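Local atomic coordinates of monomethylamine methyltransferase mtmB1 (Methanosarcina barkeri, PDB entry 1NTH), a protein that catalyses the transfer of the methyl group of monomethylamine to the corrinoid cofactor of its partner protein MtmC, a step in methanogenesis from methylamine. Residues V401-I404 with L405-V409; S410-E413 with K414-S418. All coordinates share one frame; numbering follows the deposited sequence.

Interaction 1: V401-I404 with L405-V409; sequences VNVI and LDKLV
Val401 and Leu405 lie side by side on the buried flank of one helix, their branches pointing the same way, and CG1 of Val401 meets CD1 of Leu405 at 3.8 Å. The valine methyl reaches its neighbour because CG1 stands opposite the backbone N across the CA-CB bond (chi1 173°), leaning toward the carbonyl end. Two residues further along, Val403 and Lys407 repeat the arrangement on the exposed flank: the lysine chain, extended beyond CG, runs alongside the valine, with its CE 3.8 Å from Val403 CG1. Aliphatic carbon thus does the touching, while the ammonium group continues past the methyl. These i to i+4 pairings are those of a regular alpha helix, here the amphipathic helix 398-410 of a TIM-barrel methyltransferase, whose Val401, Leu405 and Leu408 pack on helix 343-359, with Leu408 also meeting helix 438-454. The helical backbone bonds set the spacing of the paired residues: Leu405 N gives its proton to Val401 O at 2.9 Å, and Leu408 N does the same to Ile404 O at 2.9 Å. Between them the bond from Asp406 N to Asn402 O is longer, 3.2 Å, as is that from Lys407 N to Val403 O. The carbonyl oxygen of Val403 takes a second proton from a water at 3.0 Å, and this water also donates to Asp406 OD2, linking backbone to carboxylate. The other carboxylate oxygen, OD1, forms a salt bridge with Arg309, and Asn402 OD1 accepts from the backbone N atoms of Phe51 and Ile52.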
loop_
_atom_site.group_PDB
_atom_site.type_symbol
_atom_site.label_atom_id
_atom_site.label_comp_id
_atom_site.label_asym_id
_atom_site.label_seq_id
_atom_site.Cartn_x
_atom_site.Cartn_y
_atom_site.Cartn_z
ATOM N N VAL A 401 44.639 -8.614 17.681
ATOM C CA VAL A 401 44.157 -7.411 17.016
ATOM C C VAL A 401 44.955 -6.191 17.470
ATOM O O VAL A 401 45.371 -5.373 16.648
ATOM C CB VAL A 401 42.657 -7.176 17.308
ATOM C CG1 VAL A 401 42.220 -5.827 16.749
ATOM C CG2 VAL A 401 41.830 -8.296 16.689
ATOM N N ASN A 402 45.172 -6.070 18.777
ATOM C CA ASN A 402 45.928 -4.937 19.301
ATOM C C ASN A 402 47.341 -4.889 18.727
ATOM O O ASN A 402 47.877 -3.809 18.472
ATOM C CB ASN A 402 45.976 -4.983 20.832
ATOM C CG ASN A 402 44.726 -4.405 21.468
ATOM O OD1 ASN A 402 44.301 -3.299 21.129
ATOM N ND2 ASN A 402 44.137 -5.143 22.400
ATOM N N VAL A 403 47.940 -6.057 18.513
ATOM C CA VAL A 403 49.284 -6.116 17.949
ATOM C C VAL A 403 49.258 -5.665 16.491
ATOM O O VAL A 403 50.099 -4.877 16.061
ATOM C CB VAL A 403 49.862 -7.545 18.030
ATOM C CG1 VAL A 403 51.154 -7.638 17.224
ATOM C CG2 VAL A 403 50.125 -7.910 19.485
ATOM N N ILE A 404 48.286 -6.164 15.734
ATOM C CA ILE A 404 48.157 -5.799 14.329
ATOM C C ILE A 404 47.920 -4.297 14.163
ATOM O O ILE A 404 48.520 -3.657 13.297
ATOM C CB ILE A 404 46.994 -6.573 13.659
ATOM C CG1 ILE A 404 47.346 -8.060 13.574
ATOM C CG2 ILE A 404 46.715 -6.009 12.271
ATOM C CD1 ILE A 404 46.242 -8.931 12.994
ATOM N N LEU A 405 47.053 -3.735 15.001
ATOM C CA LEU A 405 46.749 -2.308 14.923
ATOM C C LEU A 405 47.966 -1.439 15.198
ATOM O O LEU A 405 48.182 -0.431 14.522
ATOM C CB LEU A 405 45.622 -1.949 15.896
ATOM C CG LEU A 405 44.226 -2.379 15.434
ATOM C CD1 LEU A 405 43.220 -2.152 16.550
ATOM C CD2 LEU A 405 43.842 -1.597 14.181
ATOM N N ASP A 406 48.763 -1.821 16.187
ATOM C CA ASP A 406 49.952 -1.044 16.510
ATOM C C ASP A 406 50.894 -0.998 15.311
ATOM O O ASP A 406 51.455 0.050 14.992
ATOM C CB ASP A 406 50.672 -1.644 17.720
ATOM C CG ASP A 406 51.931 -0.879 18.085
ATOM O OD1 ASP A 406 51.848 0.354 18.277
ATOM O OD2 ASP A 406 53.003 -1.511 18.179
ATOM N N LYS A 407 51.056 -2.134 14.640
ATOM C CA LYS A 407 51.933 -2.207 13.475
ATOM C C LYS A 407 51.361 -1.459 12.277
ATOM O O LYS A 407 52.091 -0.783 11.549
ATOM C CB LYS A 407 52.172 -3.664 13.074
ATOM C CG LYS A 407 52.901 -4.501 14.109
ATOM C CD LYS A 407 53.077 -5.925 13.607
ATOM C CE LYS A 407 53.784 -6.795 14.632
ATOM N NZ LYS A 407 53.923 -8.200 14.149
ATOM N N LEU A 408 50.055 -1.590 12.071
ATOM C CA LEU A 408 49.394 -0.943 10.944
ATOM C C LEU A 408 49.382 0.574 11.058
ATOM O O LEU A 408 49.750 1.276 10.116
ATOM C CB LEU A 408 47.960 -1.465 10.805
ATOM C CG LEU A 408 47.102 -0.845 9.697
ATOM C CD1 LEU A 408 47.811 -0.949 8.349
ATOM C CD2 LEU A 408 45.759 -1.559 9.654
ATOM N N VAL A 409 48.960 1.085 12.208
ATOM C CA VAL A 409 48.906 2.526 12.397
ATOM C C VAL A 409 50.298 3.138 12.244
ATOM O O VAL A 409 50.439 4.266 11.774
ATOM C CB VAL A 409 48.318 2.880 13.780
ATOM C CG1 VAL A 409 48.346 4.390 13.992
ATOM C CG2 VAL A 409 46.880 2.361 13.875
HETATM O O HOH W 1 52.641 -4.358 17.602
#

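Interaction 2: S410-E413 with K414-S418; sequences SLYE and KNYAS
CA of Glu413 sits over one face of the Tyr416 ring, 3.9 Å from its centroid and 28° off the normal, a CH-pi contact. Its CB lies 3.5 Å from Tyr416 OH. The same ring meets Tyr412 differently: the two side chains slant across one another, and Tyr416 OH lies near the plane of the Tyr412 ring at its edge, 3.4 Å from CE1. Carbon contact accompanies it, Tyr412 CD1 to Tyr416 CE2 at 3.7 Å. With chi1 64°, Tyr412 CG sits between backbone N and carbonyl carbon, turning the ring toward that phenol. A type I beta turn from Tyr412 to Asn415, just beyond helix 398-410, brings Tyr416, the residue following it, back against Tyr412 and Glu413; Asn415 N closes it by donating to Tyr412 O at 2.9 Å, from 48° out of the carbonyl plane. Lys414, in one conformer of its side chain, lays CB and CG against the Glu413 carbonyl group, and its N gives a proton to a water, 3.2 Å away, that donates to Ser410 O. Another water donates to Glu413 OE1 at 2.9 Å and is hydrogen-bonded to Tyr416 OH at 2.7 Å. Outside these segments, Glu413 OE2 forms a salt bridge with Arg309, Tyr412 OH bonds to Asn307 O, and the Tyr416 ring meets Trp303. With a cationic partner on one oxygen and a water proton on the other, the Glu413 carboxylate is probably stabilised as an anion, while the Tyr416 ring rests on backbone and aliphatic carbon and its hydroxyl has a water-mediated link to that charge.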
loop_
_atom_site.group_PDB
_atom_site.type_symbol
_atom_site.label_atom_id
_atom_site.label_comp_id
_atom_site.label_asym_id
_atom_site.label_seq_id
_atom_site.Cartn_x
_atom_site.Cartn_y
_atom_site.Cartn_z
ATOM N N SER A 410 51.324 2.384 12.627
ATOM C CA SER A 410 52.700 2.860 12.514
ATOM C C SER A 410 53.116 3.043 11.059
ATOM O O SER A 410 54.045 3.794 10.758
ATOM C CB SER A 410 53.662 1.884 13.198
ATOM O OG SER A 410 53.500 1.908 14.605
ATOM N N LEU A 411 52.424 2.361 10.151
ATOM C CA LEU A 411 52.744 2.456 8.733
ATOM C C LEU A 411 52.327 3.775 8.087
ATOM O O LEU A 411 52.804 4.105 7.002
ATOM C CB LEU A 411 52.105 1.297 7.958
ATOM C CG LEU A 411 52.604 -0.123 8.239
ATOM C CD1 LEU A 411 51.848 -1.108 7.361
ATOM C CD2 LEU A 411 54.097 -0.209 7.967
ATOM N N TYR A 412 51.451 4.535 8.739
ATOM C CA TYR A 412 51.007 5.795 8.153
ATOM C C TYR A 412 50.932 6.999 9.090
ATOM O O TYR A 412 50.829 8.133 8.624
ATOM C CB TYR A 412 49.633 5.602 7.477
ATOM C CG TYR A 412 48.491 5.242 8.420
ATOM C CD1 TYR A 412 48.013 6.160 9.356
ATOM C CD2 TYR A 412 47.892 3.982 8.372
ATOM C CE1 TYR A 412 46.964 5.835 10.222
ATOM C CE2 TYR A 412 46.843 3.645 9.234
ATOM C CZ TYR A 412 46.385 4.575 10.154
ATOM O OH TYR A 412 45.351 4.248 11.005
ATOM N N GLU A 413 50.998 6.771 10.397
ATOM C CA GLU A 413 50.868 7.874 11.348
ATOM C C GLU A 413 51.940 8.961 11.307
ATOM O O GLU A 413 51.820 9.978 11.988
ATOM C CB GLU A 413 50.726 7.330 12.774
ATOM C CG GLU A 413 51.991 6.792 13.410
ATOM C CD GLU A 413 51.715 6.170 14.768
ATOM O OE1 GLU A 413 50.780 6.640 15.456
ATOM O OE2 GLU A 413 52.432 5.223 15.156
ATOM N N LYS A 414 52.977 8.765 10.504
ATOM C CA LYS A 414 54.032 9.767 10.398
ATOM C C LYS A 414 53.896 10.542 9.092
ATOM O O LYS A 414 54.728 11.392 8.772
ATOM C CB LYS A 414 55.402 9.086 10.475
ATOM C CG LYS A 414 55.681 8.379 11.788
ATOM C CD LYS A 414 55.781 9.364 12.940
ATOM C CE LYS A 414 56.105 8.653 14.241
ATOM N NZ LYS A 414 56.203 9.606 15.380
ATOM N N ASN A 415 52.823 10.265 8.354
ATOM C CA ASN A 415 52.595 10.910 7.065
ATOM C C ASN A 415 51.290 11.699 6.960
ATOM O O ASN A 415 50.830 11.981 5.855
ATOM C CB ASN A 415 52.624 9.849 5.964
ATOM C CG ASN A 415 53.887 9.013 5.998
ATOM O OD1 ASN A 415 53.908 7.882 5.511
ATOM N ND2 ASN A 415 54.953 9.568 6.564
ATOM N N TYR A 416 50.697 12.060 8.093
ATOM C CA TYR A 416 49.441 12.807 8.073
ATOM C C TYR A 416 49.557 14.118 7.300
ATOM O O TYR A 416 48.696 14.443 6.482
ATOM C CB TYR A 416 48.970 13.090 9.502
ATOM C CG TYR A 416 48.553 11.851 10.267
ATOM C CD1 TYR A 416 48.883 11.701 11.612
ATOM C CD2 TYR A 416 47.835 10.827 9.646
ATOM C CE1 TYR A 416 48.513 10.561 12.325
ATOM C CE2 TYR A 416 47.459 9.681 10.350
ATOM C CZ TYR A 416 47.803 9.556 11.687
ATOM O OH TYR A 416 47.454 8.425 12.388
ATOM N N ALA A 417 50.626 14.865 7.556
ATOM C CA ALA A 417 50.838 16.144 6.888
ATOM C C ALA A 417 51.074 15.996 5.388
ATOM O O ALA A 417 50.810 16.923 4.622
ATOM C CB ALA A 417 52.016 16.874 7.529
ATOM N N SER A 418 51.564 14.836 4.967
ATOM C CA SER A 418 51.838 14.603 3.556
ATOM C C SER A 418 50.929 13.549 2.928
ATOM O O SER A 418 51.283 12.934 1.924
ATOM C CB SER A 418 53.301 14.197 3.366
ATOM O OG SER A 418 53.597 12.996 4.061
HETATM O O HOH W 2 54.201 6.125 9.216
HETATM O O HOH W 3 48.435 8.272 14.903
#

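In the fold
Interactions 1 and 2 follow in series along the chain, helix first and turn second, with centres about 15 Å apart. The direct tie across their junction is the hydrogen bond from Ser410 OG back to Asp406 O. Their further common ground is the neighbouring structure. Arg309, at the start of helix 309-325, forms salt bridges with Asp406 of interaction 1 and Glu413 of interaction 2. Helix 343-359 packs against both, taking Leu408 and Tyr412 on the same Ala351. Both lie on the same side of the chain's centre, their own centres about 22 and 23 Å from it, and the helix and the turn after it lie against helices 309-325 and 343-359; neither is touched by another subunit.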